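Long-range contacts in putative TetR transcriptional regulator (Rhodococcus sp., PDB 2I10), which probably binds DNA as a TetR-family transcriptional regulator, pairing a helix-turn-helix domain with an all-helical C-terminal domain: residues M78-A83 with T137-F142; L160-V164 with A191-P196. All blocks are in the same frame, centred on the assembly; numbering follows the deposited sequence.

Contact 1: residues M78-A83 with T137-F142; sequences MVRPTA and TVLDRF
The loop M78-A83 links helix 71-78 to helix 83-98 in the all-helical TetR C-terminal region and curls round one arginine of T137-F142, a continuous turn and a half of helix 121-148. T137 comes first: its CG2 lies 3.7 Å from CG of selenomethionine M78. One residue on, CA of V138 is 4.4 Å from the SE atom of M78. R141 is the centrepiece, with CA-to-CB pointing toward the loop, chi1 t, chi2 p and chi3 t. SE of M78 rests 3.7 Å from R141 CB; R141 NH2 donates to R80 O (2.9 Å, 167°), and R141 NE makes a weak hydrogen bond to M78 O (2.9 Å, 123°). T82 C and A83 N lie over one guanidinium face. F142, chi1 m, offers its ring edge to A83, CD1 to CB 3.9 Å, where the CA atoms are 6.2 Å apart. T82 is the N-cap of helix 83-98, OG1 accepting from E85 N. Within this contact the R141 guanidinium is met by backbone carbonyls, tying down the loop's main chain.

Contact 2: residues L160-V164 with A191-P196; sequences LARYV and AAQVVP. With NPO (p-nitrophenol), chain C.
L160-V164 is helical throughout, inside helix 157-177; A191-P196 leaves the last turn of helix 181-192 through a type I beta turn, A192 to V195. CA atoms pair L160 with V195 at 7.4 Å and V164 with A192 at 8.1 Å. Y163, chi1 t (159°), has CA-to-CB pointing toward the turn and donates OH to A191 O, 2.6 Å. V194 CG1 makes a CH-pi contact with the Y163 ring, 4.0 Å from the centroid and 21° off the normal. Helices 157-177 and 181-192 meet their counterparts in the second subunit, in keeping with the helical dimer interface of TetR regulators: Y163 packs on A191, and V194 on V194, of that subunit. L160, chi1 t and chi2 p, places CD1 3.7 Å from V194 CG1 and 4.0 Å from V195 CG2; its CD2 lies 4.3 Å from P196 CD. V164 CG2 approaches V195 CG2 at 4.2 Å. R162 turns to p-nitrophenol instead, its NH2 2.8 Å from ligand C6, and salt-bridges E174 and E183 of the second subunit.

Contacts 1 and 2 follow in series along the chain, with centres 12 Å apart, and they touch. The F142 ring bridges them, CE2 lying 3.5 Å from L160 CG and 3.6 Å from A161 N, so consecutive helices 121-148 and 157-177 pack directly. A second join runs from A83 C to V195 CG1, 3.7 Å, bringing the start of helix 83-98 against the C-terminal turn. Contact 2 carries R162 of the p-nitrophenol pocket, which R131, E132 and R135 of helix 121-148 complete, and the ligand also hydrogen-bonds to S177 O of the second subunit. Contact 1 stands back from this pocket, the V138 side chain about 12 Å from the ligand.

Contact 1: residues M78-A83 with T137-F142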
loop_
_atom_site.group_PDB
_atom_site.type_symbol
_atom_site.label_atom_id
_atom_site.label_comp_id
_atom_site.label_asym_id
_atom_site.label_seq_id
_atom_site.Cartn_x
_atom_site.Cartn_y
_atom_site.Cartn_z
HETATM N N MSE B 78 21.711 -1.108 -0.012
HETATM C CA MSE B 78 22.326 -0.610 -1.247
HETATM C C MSE B 78 23.799 -1.016 -1.383
HETATM O O MSE B 78 24.343 -0.959 -2.484
HETATM C CB MSE B 78 22.170 0.912 -1.357
HETATM C CG MSE B 78 20.716 1.391 -1.463
HETATM SE SE MSE B 78 19.719 0.715 -3.037
HETATM C CE MSE B 78 18.835 -0.793 -2.210
ATOM N N VAL B 79 24.418 -1.436 -0.266
ATOM C CA VAL B 79 25.834 -1.834 -0.215
ATOM C C VAL B 79 26.097 -3.188 -0.888
ATOM O O VAL B 79 27.222 -3.511 -1.206
ATOM C CB VAL B 79 26.400 -1.750 1.247
ATOM C CG1 VAL B 79 27.783 -2.339 1.356
ATOM C CG2 VAL B 79 26.478 -0.305 1.681
ATOM N N ARG B 80 25.065 -3.959 -1.165
ATOM C CA ARG B 80 25.224 -5.204 -1.904
ATOM C C ARG B 80 25.851 -4.946 -3.274
ATOM O O ARG B 80 25.640 -3.882 -3.865
ATOM C CB ARG B 80 23.877 -5.944 -2.057
ATOM C CG ARG B 80 23.130 -6.251 -0.737
ATOM C CD ARG B 80 23.998 -6.837 0.375
ATOM N NE ARG B 80 24.292 -8.260 0.198
ATOM C CZ ARG B 80 24.031 -9.216 1.104
ATOM N NH1 ARG B 80 23.462 -8.928 2.278
ATOM N NH2 ARG B 80 24.345 -10.482 0.840
ATOM N N PRO B 81 26.617 -5.940 -3.790
ATOM C CA PRO B 81 27.468 -5.788 -4.962
ATOM C C PRO B 81 26.772 -5.575 -6.306
ATOM O O PRO B 81 27.432 -5.192 -7.249
ATOM C CB PRO B 81 28.245 -7.119 -5.004
ATOM C CG PRO B 81 28.058 -7.717 -3.650
ATOM C CD PRO B 81 26.727 -7.299 -3.222
ATOM N N THR B 82 25.475 -5.880 -6.409
ATOM C CA THR B 82 24.701 -5.644 -7.648
ATOM C C THR B 82 23.410 -4.940 -7.275
ATOM O O THR B 82 22.983 -4.995 -6.120
ATOM C CB THR B 82 24.365 -6.963 -8.470
ATOM O OG1 THR B 82 23.566 -7.861 -7.689
ATOM C CG2 THR B 82 25.642 -7.702 -8.965
ATOM N N ALA B 83 22.833 -4.230 -8.242
ATOM C CA ALA B 83 21.524 -3.575 -8.091
ATOM C C ALA B 83 20.435 -4.608 -7.765
ATOM O O ALA B 83 19.597 -4.373 -6.877
ATOM C CB ALA B 83 21.172 -2.820 -9.369
ATOM N N THR B 137 18.079 7.429 -3.797
ATOM C CA THR B 137 19.033 6.410 -3.338
ATOM C C THR B 137 19.026 5.167 -4.242
ATOM O O THR B 137 20.065 4.560 -4.560
ATOM C CB THR B 137 18.690 5.973 -1.874
ATOM O OG1 THR B 137 18.790 7.114 -0.991
ATOM C CG2 THR B 137 19.644 4.915 -1.392
ATOM N N VAL B 138 17.826 4.769 -4.640
ATOM C CA VAL B 138 17.650 3.661 -5.570
ATOM C C VAL B 138 18.195 4.078 -6.930
ATOM O O VAL B 138 18.942 3.346 -7.520
ATOM C CB VAL B 138 16.125 3.203 -5.599
ATOM C CG1 VAL B 138 15.869 2.229 -6.712
ATOM C CG2 VAL B 138 15.779 2.555 -4.282
ATOM N N LEU B 139 17.873 5.275 -7.400
ATOM C CA LEU B 139 18.429 5.764 -8.672
ATOM C C LEU B 139 19.969 5.852 -8.650
ATOM O O LEU B 139 20.624 5.564 -9.671
ATOM C CB LEU B 139 17.866 7.176 -9.041
ATOM C CG LEU B 139 16.441 7.296 -9.602
ATOM C CD1 LEU B 139 15.920 8.748 -9.597
ATOM C CD2 LEU B 139 16.353 6.635 -11.008
ATOM N N ASP B 140 20.534 6.294 -7.527
ATOM C CA ASP B 140 22.011 6.378 -7.398
ATOM C C ASP B 140 22.527 4.972 -7.520
ATOM O O ASP B 140 23.535 4.742 -8.189
ATOM C CB ASP B 140 22.432 6.933 -6.022
ATOM C CG ASP B 140 22.225 8.420 -5.898
ATOM O OD1 ASP B 140 22.081 9.081 -6.959
ATOM O OD2 ASP B 140 22.223 8.958 -4.741
ATOM N N ARG B 141 21.843 4.006 -6.894
ATOM C CA ARG B 141 22.308 2.586 -6.984
ATOM C C ARG B 141 22.278 2.068 -8.437
ATOM O O ARG B 141 23.174 1.306 -8.859
ATOM C CB ARG B 141 21.484 1.638 -6.100
ATOM C CG ARG B 141 22.052 0.218 -5.899
ATOM C CD ARG B 141 23.472 0.230 -5.322
ATOM N NE ARG B 141 24.188 -1.045 -5.409
ATOM C CZ ARG B 141 24.886 -1.435 -6.480
ATOM N NH1 ARG B 141 24.938 -0.700 -7.571
ATOM N NH2 ARG B 141 25.547 -2.562 -6.453
ATOM N N PHE B 142 21.250 2.490 -9.178
ATOM C CA PHE B 142 21.049 2.084 -10.577
ATOM C C PHE B 142 22.134 2.715 -11.484
ATOM O O PHE B 142 22.617 2.068 -12.412
ATOM C CB PHE B 142 19.632 2.417 -11.044
ATOM C CG PHE B 142 18.546 1.512 -10.427
ATOM C CD1 PHE B 142 18.880 0.374 -9.706
ATOM C CD2 PHE B 142 17.191 1.796 -10.594
ATOM C CE1 PHE B 142 17.903 -0.466 -9.190
ATOM C CE2 PHE B 142 16.228 0.950 -10.062
ATOM C CZ PHE B 142 16.588 -0.184 -9.372
#

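Contact 2: residues L160-V164 with A191-P196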
loop_
_atom_site.group_PDB
_atom_site.type_symbol
_atom_site.label_atom_id
_atom_site.label_comp_id
_atom_site.label_asym_id
_atom_site.label_seq_id
_atom_site.Cartn_x
_atom_site.Cartn_y
_atom_site.Cartn_z
ATOM N N LEU B 160 12.268 1.914 -13.472
ATOM C CA LEU B 160 12.627 0.809 -12.590
ATOM C C LEU B 160 12.636 1.213 -11.093
ATOM O O LEU B 160 12.247 0.414 -10.243
ATOM C CB LEU B 160 13.964 0.205 -13.000
ATOM C CG LEU B 160 14.389 -1.087 -12.280
ATOM C CD1 LEU B 160 13.382 -2.225 -12.510
ATOM C CD2 LEU B 160 15.716 -1.464 -12.814
ATOM N N ALA B 161 13.085 2.435 -10.784
ATOM C CA ALA B 161 12.950 3.019 -9.421
ATOM C C ALA B 161 11.504 3.109 -8.945
ATOM O O ALA B 161 11.196 2.761 -7.823
ATOM C CB ALA B 161 13.590 4.420 -9.361
ATOM N N ARG B 162 10.623 3.614 -9.810
ATOM C CA ARG B 162 9.196 3.699 -9.519
ATOM C C ARG B 162 8.639 2.307 -9.285
ATOM O O ARG B 162 7.847 2.088 -8.387
ATOM C CB ARG B 162 8.477 4.414 -10.690
ATOM C CG ARG B 162 7.034 4.883 -10.414
ATOM C CD ARG B 162 6.958 5.914 -9.254
ATOM N NE ARG B 162 7.610 7.172 -9.600
ATOM C CZ ARG B 162 7.691 8.253 -8.823
ATOM N NH1 ARG B 162 7.184 8.252 -7.588
ATOM N NH2 ARG B 162 8.314 9.328 -9.279
ATOM N N TYR B 163 9.062 1.344 -10.075
ATOM C CA TYR B 163 8.574 0.004 -9.844
ATOM C C TYR B 163 8.995 -0.509 -8.461
ATOM O O TYR B 163 8.196 -1.128 -7.782
ATOM C CB TYR B 163 9.044 -0.963 -10.919
ATOM C CG TYR B 163 8.975 -2.385 -10.442
ATOM C CD1 TYR B 163 7.780 -3.103 -10.506
ATOM C CD2 TYR B 163 10.094 -3.004 -9.909
ATOM C CE1 TYR B 163 7.726 -4.400 -10.047
ATOM C CE2 TYR B 163 10.031 -4.292 -9.422
ATOM C CZ TYR B 163 8.845 -4.989 -9.511
ATOM O OH TYR B 163 8.792 -6.310 -9.059
ATOM N N VAL B 164 10.248 -0.287 -8.069
ATOM C CA VAL B 164 10.739 -0.730 -6.736
ATOM C C VAL B 164 9.937 -0.114 -5.616
ATOM O O VAL B 164 9.671 -0.786 -4.633
ATOM C CB VAL B 164 12.276 -0.434 -6.505
ATOM C CG1 VAL B 164 12.715 -0.767 -5.045
ATOM C CG2 VAL B 164 13.132 -1.229 -7.515
ATOM N N ALA B 191 9.458 -10.249 -6.984
ATOM C CA ALA B 191 9.448 -8.826 -7.342
ATOM C C ALA B 191 10.847 -8.344 -7.695
ATOM O O ALA B 191 11.016 -7.577 -8.646
ATOM C CB ALA B 191 8.823 -7.948 -6.235
ATOM N N ALA B 192 11.847 -8.842 -6.959
ATOM C CA ALA B 192 13.236 -8.438 -7.178
ATOM C C ALA B 192 13.752 -8.836 -8.573
ATOM O O ALA B 192 14.635 -8.166 -9.138
ATOM C CB ALA B 192 14.136 -8.997 -6.097
ATOM N N GLN B 193 13.171 -9.890 -9.134
ATOM C CA GLN B 193 13.542 -10.411 -10.453
ATOM C C GLN B 193 13.485 -9.359 -11.539
ATOM O O GLN B 193 14.184 -9.467 -12.534
ATOM C CB GLN B 193 12.622 -11.577 -10.864
ATOM C CG GLN B 193 13.094 -12.960 -10.466
ATOM C CD GLN B 193 12.019 -14.048 -10.724
ATOM O OE1 GLN B 193 11.000 -13.808 -11.412
ATOM N NE2 GLN B 193 12.258 -15.254 -10.190
ATOM N N VAL B 194 12.624 -8.367 -11.361
ATOM C CA VAL B 194 12.502 -7.257 -12.298
ATOM C C VAL B 194 13.760 -6.395 -12.394
ATOM O O VAL B 194 13.999 -5.772 -13.417
ATOM C CB VAL B 194 11.266 -6.398 -11.979
ATOM C CG1 VAL B 194 11.183 -5.190 -12.923
ATOM C CG2 VAL B 194 9.984 -7.286 -12.098
ATOM N N VAL B 195 14.554 -6.349 -11.330
ATOM C CA VAL B 195 15.876 -5.706 -11.415
ATOM C C VAL B 195 16.868 -6.707 -12.018
ATOM O O VAL B 195 17.249 -7.675 -11.376
ATOM C CB VAL B 195 16.310 -5.184 -10.075
ATOM C CG1 VAL B 195 17.676 -4.439 -10.185
ATOM C CG2 VAL B 195 15.233 -4.215 -9.541
ATOM N N PRO B 196 17.252 -6.502 -13.292
ATOM C CA PRO B 196 18.080 -7.520 -13.951
ATOM C C PRO B 196 19.503 -7.607 -13.426
ATOM O O PRO B 196 20.022 -6.627 -12.902
ATOM C CB PRO B 196 18.121 -7.054 -15.411
ATOM C CG PRO B 196 17.086 -5.947 -15.509
ATOM C CD PRO B 196 16.962 -5.361 -14.179
HETATM C C1 NPO C . 7.508 12.347 -8.442
HETATM C C2 NPO C . 6.270 12.927 -8.230
HETATM C C3 NPO C . 5.522 12.606 -7.127
HETATM C C4 NPO C . 5.993 11.704 -6.219
HETATM C C5 NPO C . 7.231 11.100 -6.396
HETATM C C6 NPO C . 7.994 11.423 -7.509
HETATM O OH NPO C . 5.188 11.434 -5.162
HETATM N N1 NPO C . 8.198 12.763 -9.612
HETATM O O2 NPO C . 7.673 13.658 -10.289
HETATM O O3 NPO C . 9.285 12.290 -9.963
#